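PDB 4DBD: orotidine 5'-phosphate decarboxylase, which probably catalyses the decarboxylation of orotidine 5'-monophosphate to uridine 5'-monophosphate, the last step of de novo UMP synthesis, working as a homodimer. Local coordinates for residues A9-L14 with S189-G194; Y67-I72 with D95-Y100. One frame throughout, in Å; residues are numbered along the deposited sequence.

Interaction 1 of 2, residues A9-L14 with S189-G194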
loop_
_atom_site.group_PDB
_atom_site.type_symbol
_atom_site.label_atom_id
_atom_site.label_comp_id
_atom_site.label_asym_id
_atom_site.label_seq_id
_atom_site.Cartn_x
_atom_site.Cartn_y
_atom_site.Cartn_z
ATOM N N ALA A 9 3.017 11.868 -12.246
ATOM C CA ALA A 9 3.113 11.219 -10.945
ATOM C C ALA A 9 3.596 12.261 -9.966
ATOM O O ALA A 9 4.803 12.518 -9.859
ATOM C CB ALA A 9 4.061 10.022 -10.985
ATOM N N MET A 10 2.657 12.902 -9.281
ATOM C CA MET A 10 3.038 13.959 -8.360
ATOM C C MET A 10 3.406 13.381 -7.009
ATOM O O MET A 10 2.576 13.304 -6.103
ATOM C CB MET A 10 1.941 15.017 -8.236
ATOM C CG MET A 10 2.406 16.245 -7.487
ATOM S SD MET A 10 1.458 17.720 -7.908
ATOM C CE MET A 10 -0.169 17.230 -7.328
ATOM N N ASP A 11 4.664 12.975 -6.889
ATOM C CA ASP A 11 5.190 12.405 -5.656
ATOM C C ASP A 11 6.044 13.437 -4.916
ATOM O O ASP A 11 6.566 13.171 -3.830
ATOM C CB ASP A 11 6.012 11.154 -5.981
ATOM C CG ASP A 11 5.170 10.047 -6.574
ATOM O OD1 ASP A 11 4.078 9.764 -6.020
ATOM O OD2 ASP A 11 5.594 9.463 -7.597
ATOM N N LYS A 12 6.192 14.610 -5.528
ATOM C CA LYS A 12 6.709 15.796 -4.855
ATOM C C LYS A 12 5.776 16.946 -5.187
ATOM O O LYS A 12 5.204 16.983 -6.280
ATOM C CB LYS A 12 8.114 16.137 -5.349
ATOM C CG LYS A 12 9.239 15.387 -4.666
ATOM C CD LYS A 12 10.565 15.939 -5.167
ATOM C CE LYS A 12 11.757 15.346 -4.442
ATOM N NZ LYS A 12 13.015 15.888 -5.035
ATOM N N PRO A 13 5.623 17.897 -4.251
ATOM C CA PRO A 13 4.753 19.059 -4.449
ATOM C C PRO A 13 5.123 19.900 -5.672
ATOM O O PRO A 13 6.303 20.197 -5.886
ATOM C CB PRO A 13 4.981 19.876 -3.172
ATOM C CG PRO A 13 5.353 18.855 -2.141
ATOM C CD PRO A 13 6.178 17.846 -2.886
ATOM N N LEU A 14 4.120 20.245 -6.473
ATOM C CA LEU A 14 4.250 21.285 -7.489
ATOM C C LEU A 14 3.243 22.392 -7.167
ATOM O O LEU A 14 2.189 22.130 -6.591
ATOM C CB LEU A 14 3.994 20.730 -8.891
ATOM C CG LEU A 14 5.120 19.915 -9.529
ATOM C CD1 LEU A 14 4.829 19.654 -10.998
ATOM C CD2 LEU A 14 6.445 20.644 -9.386
ATOM N N SER A 189 11.101 12.851 -14.071
ATOM C CA SER A 189 11.452 13.504 -15.331
ATOM C C SER A 189 10.814 14.896 -15.440
ATOM O O SER A 189 11.367 15.796 -16.064
ATOM C CB SER A 189 11.026 12.636 -16.512
ATOM O OG SER A 189 11.830 11.471 -16.598
ATOM N N ILE A 190 9.651 15.072 -14.818
ATOM C CA ILE A 190 8.961 16.360 -14.855
ATOM C C ILE A 190 9.169 17.164 -13.577
ATOM O O ILE A 190 9.659 18.303 -13.625
ATOM C CB ILE A 190 7.442 16.160 -15.102
ATOM C CG1 ILE A 190 7.214 15.609 -16.525
ATOM C CG2 ILE A 190 6.670 17.462 -14.846
ATOM C CD1 ILE A 190 5.915 14.873 -16.722
ATOM N N TYR A 191 8.809 16.591 -12.427
ATOM C CA TYR A 191 8.787 17.392 -11.205
ATOM C C TYR A 191 10.163 17.740 -10.631
ATOM O O TYR A 191 10.271 18.659 -9.805
ATOM C CB TYR A 191 7.818 16.821 -10.141
ATOM C CG TYR A 191 8.186 15.486 -9.520
ATOM C CD1 TYR A 191 9.269 15.376 -8.661
ATOM C CD2 TYR A 191 7.415 14.344 -9.758
ATOM C CE1 TYR A 191 9.599 14.160 -8.070
ATOM C CE2 TYR A 191 7.737 13.114 -9.166
ATOM C CZ TYR A 191 8.830 13.039 -8.321
ATOM O OH TYR A 191 9.177 11.843 -7.715
ATOM N N ASN A 192 11.201 17.029 -11.074
ATOM C CA ASN A 192 12.580 17.349 -10.702
ATOM C C ASN A 192 13.334 18.108 -11.803
ATOM O O ASN A 192 14.546 18.335 -11.696
ATOM C CB ASN A 192 13.367 16.087 -10.322
ATOM C CG ASN A 192 13.129 15.647 -8.881
ATOM O OD1 ASN A 192 12.583 16.388 -8.066
ATOM N ND2 ASN A 192 13.566 14.430 -8.561
ATOM N N ALA A 193 12.632 18.479 -12.873
ATOM C CA ALA A 193 13.268 19.236 -13.952
ATOM C C ALA A 193 13.420 20.701 -13.542
ATOM O O ALA A 193 12.695 21.189 -12.667
ATOM C CB ALA A 193 12.472 19.113 -15.241
ATOM N N GLY A 194 14.373 21.398 -14.159
ATOM C CA GLY A 194 14.543 22.820 -13.910
ATOM C C GLY A 194 13.221 23.525 -14.121
ATOM O O GLY A 194 12.708 24.206 -13.224
HETATM O O HOH W 1 7.792 9.686 -8.783
HETATM O O HOH W 2 13.805 12.727 -6.242
#
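Tyr191 OH, 3.7 Å from CB of Asp11, is gripped by two partners: a water at 2.8 Å, which also lies close to Asp11 OD2, and the hydroxyl of Tyr67 of the second subunit. The contact lies at the closing seam of the TIM barrel, where the loop after the first strand, 6-10, meets the short helix that follows the eighth, 183-186. The tyrosine ring is its centrepiece. Its CG stands between the backbone N and the carbonyl carbon (chi1 67°), and the ring lies against the turn at 9-12. Ala9 O meets it at the edge, near the ring plane, 3.1 Å from CE2. Over one face, above the ring centre, is the backbone N of Lys12, 4.1 Å from the plane; this buried amide has no hydrogen-bond partner in the model. The extended Lys12 side chain then crosses the tyrosine at about a right angle, resting CB and CG on CD1 and CE1, with CD 3.5 Å from CE1. Asn192, the first residue to leave the helix, takes the lysine at its amide: Lys12 NZ donates to Asn192 OD1 at 3.1 Å, with a C=O...N angle of 119° and a 19° tilt from the carbonyl plane, while ND2 donates to a second water. Replacing Lys12 by alanine would probably leave Asn192 OD1 without its lysine donor and open a gap beside CE1 where CG and CD now lie. Asp11 is predicted to bind substrate, as are Gly187 and Arg188 beside Tyr191, and a sulfate ion lies about 4 Å from the Tyr191 side chain, so the seam borders the probable active site. Leu14, which continues onto Leu8, Leu19 and Met22, closes the apolar end, its CD2 4.1 Å from Tyr191 CB.

Interaction 2 of 2, residues Y67-I72 with D95-Y100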
loop_
_atom_site.group_PDB
_atom_site.type_symbol
_atom_site.label_atom_id
_atom_site.label_comp_id
_atom_site.label_asym_id
_atom_site.label_seq_id
_atom_site.Cartn_x
_atom_site.Cartn_y
_atom_site.Cartn_z
ATOM N N TYR A 67 -12.346 -4.117 4.067
ATOM C CA TYR A 67 -12.714 -3.123 5.076
ATOM C C TYR A 67 -11.695 -1.994 5.148
ATOM O O TYR A 67 -12.059 -0.821 5.219
ATOM C CB TYR A 67 -12.880 -3.777 6.459
ATOM C CG TYR A 67 -12.860 -2.791 7.609
ATOM C CD1 TYR A 67 -13.930 -1.929 7.834
ATOM C CD2 TYR A 67 -11.785 -2.743 8.484
ATOM C CE1 TYR A 67 -13.917 -1.024 8.902
ATOM C CE2 TYR A 67 -11.760 -1.848 9.553
ATOM C CZ TYR A 67 -12.831 -0.993 9.753
ATOM O OH TYR A 67 -12.803 -0.101 10.809
ATOM N N ILE A 68 -10.414 -2.346 5.112
ATOM C CA ILE A 68 -9.359 -1.345 5.259
ATOM C C ILE A 68 -9.222 -0.519 3.988
ATOM O O ILE A 68 -9.051 0.695 4.050
ATOM C CB ILE A 68 -8.004 -1.997 5.594
ATOM C CG1 ILE A 68 -8.039 -2.671 6.975
ATOM C CG2 ILE A 68 -6.882 -0.986 5.485
ATOM C CD1 ILE A 68 -8.257 -1.733 8.129
ATOM N N MET A 69 -9.272 -1.174 2.826
ATOM C CA MET A 69 -9.166 -0.428 1.581
ATOM C C MET A 69 -10.309 0.556 1.409
ATOM O O MET A 69 -10.112 1.670 0.939
ATOM C CB MET A 69 -9.062 -1.366 0.388
ATOM C CG MET A 69 -7.702 -2.029 0.348
ATOM S SD MET A 69 -7.356 -2.993 -1.142
ATOM C CE MET A 69 -8.732 -4.125 -1.154
ATOM N N LYS A 70 -11.513 0.140 1.787
ATOM C CA LYS A 70 -12.666 1.044 1.752
ATOM C C LYS A 70 -12.509 2.203 2.751
ATOM O O LYS A 70 -12.854 3.348 2.452
ATOM C CB LYS A 70 -13.957 0.255 1.986
ATOM C CG LYS A 70 -14.321 -0.649 0.811
ATOM C CD LYS A 70 -15.272 -1.764 1.230
ATOM C CE LYS A 70 -16.520 -1.234 1.904
ATOM N NZ LYS A 70 -17.434 -2.381 2.260
ATOM N N SER A 71 -11.961 1.920 3.930
ATOM C CA SER A 71 -11.748 2.967 4.938
ATOM C C SER A 71 -10.749 4.014 4.445
ATOM O O SER A 71 -10.819 5.192 4.807
ATOM C CB SER A 71 -11.257 2.359 6.248
ATOM O OG SER A 71 -12.268 1.554 6.833
ATOM N N ILE A 72 -9.808 3.574 3.620
ATOM C CA ILE A 72 -8.844 4.476 3.018
ATOM C C ILE A 72 -9.478 5.347 1.942
ATOM O O ILE A 72 -9.372 6.578 1.993
ATOM C CB ILE A 72 -7.670 3.682 2.422
ATOM C CG1 ILE A 72 -6.878 3.008 3.543
ATOM C CG2 ILE A 72 -6.770 4.587 1.591
ATOM C CD1 ILE A 72 -5.860 1.981 3.062
ATOM N N ASP A 95 -13.023 -7.580 -4.252
ATOM C CA ASP A 95 -14.462 -7.562 -4.551
ATOM C C ASP A 95 -15.193 -6.485 -3.747
ATOM O O ASP A 95 -16.017 -5.744 -4.287
ATOM C CB ASP A 95 -15.137 -8.946 -4.430
ATOM C CG ASP A 95 -15.010 -9.568 -3.041
ATOM O OD1 ASP A 95 -14.471 -8.933 -2.113
ATOM O OD2 ASP A 95 -15.487 -10.712 -2.873
ATOM N N GLU A 96 -14.850 -6.373 -2.471
ATOM C CA GLU A 96 -15.471 -5.402 -1.590
ATOM C C GLU A 96 -15.109 -3.978 -1.989
ATOM O O GLU A 96 -15.948 -3.077 -1.924
ATOM C CB GLU A 96 -15.072 -5.669 -0.142
ATOM C CG GLU A 96 -15.666 -6.942 0.404
ATOM C CD GLU A 96 -15.232 -7.248 1.815
ATOM O OE1 GLU A 96 -14.601 -6.384 2.457
ATOM O OE2 GLU A 96 -15.535 -8.365 2.294
ATOM N N LEU A 97 -13.862 -3.771 -2.403
ATOM C CA LEU A 97 -13.435 -2.449 -2.866
ATOM C C LEU A 97 -14.141 -2.066 -4.171
ATOM O O LEU A 97 -14.568 -0.919 -4.338
ATOM C CB LEU A 97 -11.914 -2.398 -3.039
ATOM C CG LEU A 97 -11.349 -1.089 -3.593
ATOM C CD1 LEU A 97 -11.623 0.079 -2.652
ATOM C CD2 LEU A 97 -9.847 -1.215 -3.883
ATOM N N LYS A 98 -14.262 -3.025 -5.089
ATOM C CA LYS A 98 -14.941 -2.780 -6.365
ATOM C C LYS A 98 -16.407 -2.377 -6.152
ATOM O O LYS A 98 -16.872 -1.388 -6.736
ATOM C CB LYS A 98 -14.803 -3.987 -7.316
ATOM C CG LYS A 98 -15.394 -3.788 -8.716
ATOM C CD LYS A 98 -14.745 -2.632 -9.452
ATOM C CE LYS A 98 -14.956 -2.724 -10.962
ATOM N NZ LYS A 98 -16.367 -3.016 -11.356
ATOM N N ARG A 99 -17.125 -3.123 -5.310
ATOM C CA ARG A 99 -18.511 -2.790 -5.009
ATOM C C ARG A 99 -18.591 -1.357 -4.487
ATOM O O ARG A 99 -19.477 -0.588 -4.866
ATOM C CB ARG A 99 -19.107 -3.752 -3.961
ATOM C CG ARG A 99 -18.887 -5.243 -4.223
ATOM C CD ARG A 99 -19.907 -5.856 -5.185
ATOM N NE ARG A 99 -19.702 -5.421 -6.564
ATOM C CZ ARG A 99 -18.707 -5.840 -7.342
ATOM N NH1 ARG A 99 -17.802 -6.697 -6.873
ATOM N NH2 ARG A 99 -18.611 -5.388 -8.586
ATOM N N TYR A 100 -17.666 -1.003 -3.602
ATOM C CA TYR A 100 -17.659 0.327 -3.015
ATOM C C TYR A 100 -17.409 1.422 -4.047
ATOM O O TYR A 100 -18.108 2.441 -4.077
ATOM C CB TYR A 100 -16.617 0.444 -1.909
ATOM C CG TYR A 100 -16.598 1.837 -1.347
ATOM C CD1 TYR A 100 -17.501 2.217 -0.365
ATOM C CD2 TYR A 100 -15.712 2.791 -1.832
ATOM C CE1 TYR A 100 -17.512 3.506 0.137
ATOM C CE2 TYR A 100 -15.711 4.096 -1.331
ATOM C CZ TYR A 100 -16.619 4.440 -0.347
ATOM O OH TYR A 100 -16.639 5.721 0.162
HETATM O O HOH W 3 -13.024 -6.856 4.697
HETATM O O HOH W 4 -18.060 -3.223 -0.285
HETATM O O HOH W 5 -15.827 -4.171 3.637
#
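Helix segments 67-72 and 95-100 run in roughly the same direction, 32° apart, with axes 8.7 Å from each other at closest approach and the CA atoms of Lys70 and Leu97 only 5.8 Å apart. They belong to helices 66-73 and 90-103, consecutive outer helices of the TIM barrel that follow strands 55-62 and 81-85. Lys70 carries much of the contact with the aliphatic part of its chain. CG lies 3.7 Å from Tyr100 CB and is oblique to that ring, while CD passes 3.5 Å from the backbone O of Glu96. A bend at chi3 (55°) turns CE out of the line of the chain, and CE remains near Tyr100 CB. NZ donates to two waters, one of which donates in turn to Glu96 O and the other to Glu96 OE1. The lysine and carboxylate charges thus face each other through water, Lys70 NZ being 4.9 Å from Glu96 OE1. OE1 also accepts from a third water, which takes the N-H of Tyr67. On the more buried side Met69 and Leu97 cross at about a right angle, the methionine CE 4.1 Å from Leu97 CB and SD equally near CD2; Met69 also packs on Leu62 and on Asp64, a predicted catalytic residue. Behind the interface Ser71 OG donates to Tyr67 O from the face opposite to Ser71 N, and stands over the Tyr67 ring toward its rim. That ring points to the second subunit, where Arg188 makes a cation-pi contact with it and Tyr191 is the partner of its hydroxyl. No direct hydrogen bond joins the two helix segments, so they are held by apolar packing, Met69 on Leu97 and the Lys70 stem on Tyr100, and by bridging waters, through which the Lys70 and Glu96 charges probably attract each other while keeping their hydration.

Overall arrangement
Both contacts belong to the one TIM barrel, but on opposite sides of the chain's centre, their own centres about 30 Å apart and their nearest atoms about 14 Å. Each is partly buried. Interaction 1 joins loop to short helix where the first and eighth strands meet, built round an aromatic ring and one direct hydrogen bond. Interaction 2 pairs two outer helices, has no direct hydrogen bond and relies on packing and on waters between Lys70 and Glu96. They share no element within the chain, and 67-72 and 95-100 both fall in the sequence between 9-14 and 189-194. The dimer connects them, bringing 9-14 and 189-194 of one subunit against 67-72 of the other.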